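Local atomic coordinates of major royal jelly protein 1 (Apis mellifera, PDB entry 5YYL), a protein that is the most abundant protein of royal jelly, binds sterol and probably serves as nutrition for developing bee larvae. Residues D251-L265 with S268-T280. Residues are numbered along the deposited sequence; the frame is centred on the assembly and turned at random.
Sequences DGISGMALSPMTNNL and SPVASTSLYYVNT
T280 closes one end of this contact by gripping the carbonyl of N263 twice. Its OG1 donates to N263 O over 2.8 Å, in the carbonyl plane and on a lone pair, while its backbone N reaches the same oxygen at 3.1 Å. OG1 sits between the backbone N and the carbonyl carbon (chi1 56°), and CG2 is thereby turned onto L258 CD1 and L265 CB, both 4.0 Å away. Next along the strands, L265 and V278 form an antiparallel hydrogen-bonded pair, with V278 CG1 against L265 CB. On the other face the N264 amide crosses the Y277 ring at an oblique angle, CG 3.3 Å from CD1, the two planes 49° apart. N279 ND2 adds a weak bond to N264 OD1 across nearly perpendicular amides; N279 OD1 is taken by the backbone N of E281, where the helix begins.

At the far end strand 253-258 pairs with the end of strand 264-269. S254 N donates to S268 O, A271 N makes an almost straight bond to D251 O (3.1 Å, 177°), and V270 CG2 packs on S254 CB at 4.0 Å.

S259 helps hold the turn between these strands, its OG accepting from T262 N in an ST motif alongside the backbone bonds that close it; E332 hydrogen-bonds S259 OG and T262 OG1, and Q191 meets T280 OG1 from strand 185-192.

With strand 295-298, strands 253-258, 264-269 and 275-279 form a four-stranded antiparallel sheet, consistent with a beta-propeller blade. Most bonds across the contact are main-chain ones, so the pairing probably rests largely on backbone register, with T280 OG1 and the weak N279 amide bond the side-chain additions.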
loop_
_atom_site.group_PDB
_atom_site.type_symbol
_atom_site.label_atom_id
_atom_site.label_comp_id
_atom_site.label_asym_id
_atom_site.label_seq_id
_atom_site.Cartn_x
_atom_site.Cartn_y
_atom_site.Cartn_z
ATOM N N ASP A 251 -17.061 -54.561 9.658
ATOM C CA ASP A 251 -15.837 -54.032 9.059
ATOM C C ASP A 251 -14.782 -53.808 10.143
ATOM O O ASP A 251 -15.108 -53.458 11.283
ATOM C CB ASP A 251 -16.111 -52.711 8.319
ATOM C CG ASP A 251 -17.064 -52.872 7.151
ATOM O OD1 ASP A 251 -16.726 -53.592 6.195
ATOM O OD2 ASP A 251 -18.148 -52.255 7.177
ATOM N N GLY A 252 -13.519 -54.023 9.765
ATOM C CA GLY A 252 -12.357 -53.854 10.652
ATOM C C GLY A 252 -11.588 -52.566 10.419
ATOM O O GLY A 252 -12.192 -51.500 10.266
ATOM N N ILE A 253 -10.260 -52.666 10.388
ATOM C CA ILE A 253 -9.362 -51.490 10.339
ATOM C C ILE A 253 -9.735 -50.456 9.282
ATOM O O ILE A 253 -9.699 -50.708 8.086
ATOM C CB ILE A 253 -7.871 -51.893 10.194
ATOM C CG1 ILE A 253 -6.964 -50.676 10.334
ATOM C CG2 ILE A 253 -7.596 -52.655 8.903
ATOM C CD1 ILE A 253 -5.500 -51.034 10.434
ATOM N N SER A 254 -10.122 -49.285 9.768
ATOM C CA SER A 254 -10.188 -48.051 8.976
ATOM C C SER A 254 -9.939 -46.844 9.906
ATOM O O SER A 254 -9.430 -47.013 11.016
ATOM C CB SER A 254 -11.538 -47.944 8.254
ATOM O OG SER A 254 -11.371 -47.219 7.045
ATOM N N GLY A 255 -10.286 -45.641 9.465
ATOM C CA GLY A 255 -10.094 -44.454 10.269
ATOM C C GLY A 255 -8.657 -44.275 10.724
ATOM O O GLY A 255 -8.396 -44.055 11.902
ATOM N N MET A 256 -7.720 -44.352 9.787
ATOM C CA MET A 256 -6.314 -44.160 10.115
ATOM C C MET A 256 -5.939 -42.675 10.201
ATOM O O MET A 256 -6.593 -41.826 9.607
ATOM C CB MET A 256 -5.434 -44.869 9.100
ATOM C CG MET A 256 -5.623 -46.378 9.096
ATOM S SD MET A 256 -4.169 -47.217 8.423
ATOM C CE MET A 256 -4.061 -46.479 6.799
ATOM N N ALA A 257 -4.867 -42.399 10.941
ATOM C CA ALA A 257 -4.327 -41.053 11.101
ATOM C C ALA A 257 -2.921 -41.086 11.671
ATOM O O ALA A 257 -2.719 -41.525 12.797
ATOM C CB ALA A 257 -5.206 -40.232 12.016
ATOM N N LEU A 258 -1.968 -40.587 10.894
ATOM C CA LEU A 258 -0.570 -40.527 11.282
ATOM C C LEU A 258 -0.291 -39.253 12.060
ATOM O O LEU A 258 -0.613 -38.169 11.595
ATOM C CB LEU A 258 0.291 -40.554 10.020
ATOM C CG LEU A 258 1.796 -40.687 10.173
ATOM C CD1 LEU A 258 2.142 -41.999 10.859
ATOM C CD2 LEU A 258 2.401 -40.636 8.783
ATOM N N SER A 259 0.301 -39.382 13.246
ATOM C CA SER A 259 0.757 -38.216 14.018
ATOM C C SER A 259 2.050 -37.685 13.422
ATOM O O SER A 259 3.038 -38.415 13.384
ATOM C CB SER A 259 0.996 -38.572 15.479
ATOM O OG SER A 259 1.677 -37.529 16.152
ATOM N N PRO A 260 2.065 -36.414 12.966
ATOM C CA PRO A 260 3.334 -35.832 12.524
ATOM C C PRO A 260 4.382 -35.647 13.617
ATOM O O PRO A 260 5.540 -35.473 13.290
ATOM C CB PRO A 260 2.924 -34.451 11.983
ATOM C CG PRO A 260 1.471 -34.539 11.714
ATOM C CD PRO A 260 0.948 -35.465 12.774
ATOM N N MET A 261 3.983 -35.649 14.891
ATOM C CA MET A 261 4.905 -35.440 16.018
ATOM C C MET A 261 5.432 -36.748 16.625
ATOM O O MET A 261 6.597 -36.809 16.979
ATOM C CB MET A 261 4.256 -34.512 17.081
ATOM C CG MET A 261 4.640 -34.779 18.540
ATOM S SD MET A 261 3.683 -33.789 19.727
ATOM C CE MET A 261 3.813 -32.148 19.042
ATOM N N THR A 262 4.585 -37.770 16.762
ATOM C CA THR A 262 4.977 -39.046 17.389
ATOM C C THR A 262 5.228 -40.207 16.424
ATOM O O THR A 262 5.767 -41.237 16.843
ATOM C CB THR A 262 3.928 -39.524 18.416
ATOM O OG1 THR A 262 2.767 -39.995 17.739
ATOM C CG2 THR A 262 3.547 -38.403 19.358
ATOM N N ASN A 263 4.813 -40.071 15.164
ATOM C CA ASN A 263 4.872 -41.162 14.174
ATOM C C ASN A 263 3.982 -42.379 14.497
ATOM O O ASN A 263 4.142 -43.446 13.899
ATOM C CB ASN A 263 6.327 -41.608 13.916
ATOM C CG ASN A 263 7.211 -40.465 13.469
ATOM O OD1 ASN A 263 7.408 -40.280 12.278
ATOM N ND2 ASN A 263 7.724 -39.676 14.416
ATOM N N ASN A 264 3.036 -42.226 15.420
ATOM C CA ASN A 264 2.030 -43.267 15.662
ATOM C C ASN A 264 0.960 -43.194 14.592
ATOM O O ASN A 264 0.414 -42.129 14.349
ATOM C CB ASN A 264 1.384 -43.086 17.015
ATOM C CG ASN A 264 2.363 -43.228 18.141
ATOM O OD1 ASN A 264 3.279 -44.067 18.102
ATOM N ND2 ASN A 264 2.169 -42.424 19.171
ATOM N N LEU A 265 0.696 -44.317 13.936
ATOM C CA LEU A 265 -0.445 -44.455 13.037
ATOM C C LEU A 265 -1.626 -44.960 13.866
ATOM O O LEU A 265 -1.734 -46.157 14.157
ATOM C CB LEU A 265 -0.115 -45.435 11.911
ATOM C CG LEU A 265 -1.236 -45.796 10.949
ATOM C CD1 LEU A 265 -1.663 -44.557 10.182
ATOM C CD2 LEU A 265 -0.755 -46.896 10.024
ATOM N N SER A 268 -8.599 -47.868 14.262
ATOM C CA SER A 268 -9.474 -48.757 15.011
ATOM C C SER A 268 -10.356 -49.533 14.064
ATOM O O SER A 268 -10.638 -49.065 12.974
ATOM C CB SER A 268 -10.346 -47.971 15.974
ATOM O OG SER A 268 -11.104 -46.989 15.304
ATOM N N PRO A 269 -10.781 -50.741 14.448
ATOM C CA PRO A 269 -11.796 -51.377 13.594
ATOM C C PRO A 269 -13.110 -50.577 13.652
ATOM O O PRO A 269 -13.408 -49.972 14.701
ATOM C CB PRO A 269 -11.954 -52.787 14.188
ATOM C CG PRO A 269 -10.887 -52.949 15.218
ATOM C CD PRO A 269 -10.385 -51.594 15.589
ATOM N N VAL A 270 -13.848 -50.552 12.537
ATOM C CA VAL A 270 -15.110 -49.797 12.425
ATOM C C VAL A 270 -16.106 -50.285 13.468
ATOM O O VAL A 270 -16.687 -49.491 14.196
ATOM C CB VAL A 270 -15.744 -49.929 11.013
ATOM C CG1 VAL A 270 -17.161 -49.351 10.954
ATOM C CG2 VAL A 270 -14.861 -49.264 9.960
ATOM N N ALA A 271 -16.284 -51.595 13.534
ATOM C CA ALA A 271 -17.053 -52.186 14.604
ATOM C C ALA A 271 -16.114 -52.381 15.792
ATOM O O ALA A 271 -15.589 -53.464 16.038
ATOM C CB ALA A 271 -17.660 -53.499 14.158
ATOM N N SER A 272 -15.914 -51.307 16.541
ATOM C CA SER A 272 -15.126 -51.355 17.780
ATOM C C SER A 272 -15.338 -50.050 18.502
ATOM O O SER A 272 -15.767 -49.072 17.893
ATOM C CB SER A 272 -13.627 -51.552 17.513
ATOM O OG SER A 272 -12.969 -50.312 17.369
ATOM N N THR A 273 -15.025 -50.026 19.792
ATOM C CA THR A 273 -15.072 -48.780 20.565
ATOM C C THR A 273 -13.690 -48.453 21.129
ATOM O O THR A 273 -13.563 -47.748 22.118
ATOM C CB THR A 273 -16.150 -48.835 21.664
ATOM O OG1 THR A 273 -15.785 -49.786 22.659
ATOM C CG2 THR A 273 -17.518 -49.175 21.056
ATOM N N SER A 274 -12.663 -48.955 20.445
ATOM C CA SER A 274 -11.289 -48.890 20.894
ATOM C C SER A 274 -10.508 -47.852 20.071
ATOM O O SER A 274 -10.950 -47.459 18.975
ATOM C CB SER A 274 -10.659 -50.266 20.713
ATOM O OG SER A 274 -11.428 -51.287 21.341
ATOM N N LEU A 275 -9.366 -47.419 20.609
ATOM C CA LEU A 275 -8.419 -46.612 19.873
ATOM C C LEU A 275 -7.026 -47.264 19.991
ATOM O O LEU A 275 -6.366 -47.157 21.028
ATOM C CB LEU A 275 -8.425 -45.168 20.396
ATOM N N TYR A 276 -6.609 -47.956 18.934
ATOM C CA TYR A 276 -5.292 -48.586 18.843
ATOM C C TYR A 276 -4.312 -47.678 18.122
ATOM O O TYR A 276 -4.707 -46.675 17.545
ATOM C CB TYR A 276 -5.372 -49.894 18.053
ATOM C CG TYR A 276 -6.363 -50.884 18.593
ATOM C CD1 TYR A 276 -6.311 -51.286 19.922
ATOM C CD2 TYR A 276 -7.347 -51.441 17.779
ATOM C CE1 TYR A 276 -7.205 -52.220 20.434
ATOM C CE2 TYR A 276 -8.264 -52.351 18.295
ATOM C CZ TYR A 276 -8.169 -52.755 19.611
ATOM O OH TYR A 276 -9.078 -53.658 20.093
ATOM N N TYR A 277 -3.036 -48.061 18.136
ATOM C CA TYR A 277 -2.030 -47.474 17.260
ATOM C C TYR A 277 -0.789 -48.341 17.118
ATOM O O TYR A 277 -0.517 -49.194 17.946
ATOM C CB TYR A 277 -1.636 -46.069 17.723
ATOM C CG TYR A 277 -0.889 -45.949 19.042
ATOM C CD1 TYR A 277 0.493 -45.812 19.069
ATOM C CD2 TYR A 277 -1.573 -45.908 20.256
ATOM C CE1 TYR A 277 1.180 -45.671 20.263
ATOM C CE2 TYR A 277 -0.891 -45.776 21.461
ATOM C CZ TYR A 277 0.488 -45.654 21.451
ATOM O OH TYR A 277 1.196 -45.508 22.623
ATOM N N VAL A 278 -0.042 -48.092 16.041
ATOM C CA VAL A 278 1.248 -48.730 15.787
ATOM C C VAL A 278 2.271 -47.635 15.524
ATOM O O VAL A 278 2.011 -46.746 14.726
ATOM C CB VAL A 278 1.164 -49.705 14.598
ATOM C CG1 VAL A 278 0.856 -49.024 13.272
ATOM C CG2 VAL A 278 2.446 -50.499 14.446
ATOM N N ASN A 279 3.418 -47.683 16.202
ATOM C CA ASN A 279 4.504 -46.770 15.844
ATOM C C ASN A 279 5.115 -47.233 14.523
ATOM O O ASN A 279 5.296 -48.433 14.292
ATOM C CB ASN A 279 5.580 -46.669 16.922
ATOM C CG ASN A 279 6.564 -45.533 16.651
ATOM O OD1 ASN A 279 7.359 -45.579 15.701
ATOM N ND2 ASN A 279 6.502 -44.497 17.477
ATOM N N THR A 280 5.429 -46.264 13.664
ATOM C CA THR A 280 5.914 -46.534 12.318
ATOM C C THR A 280 7.445 -46.559 12.189
ATOM O O THR A 280 7.948 -46.972 11.142
ATOM C CB THR A 280 5.344 -45.516 11.308
ATOM O OG1 THR A 280 5.674 -44.191 11.732
ATOM C CG2 THR A 280 3.845 -45.646 11.215
#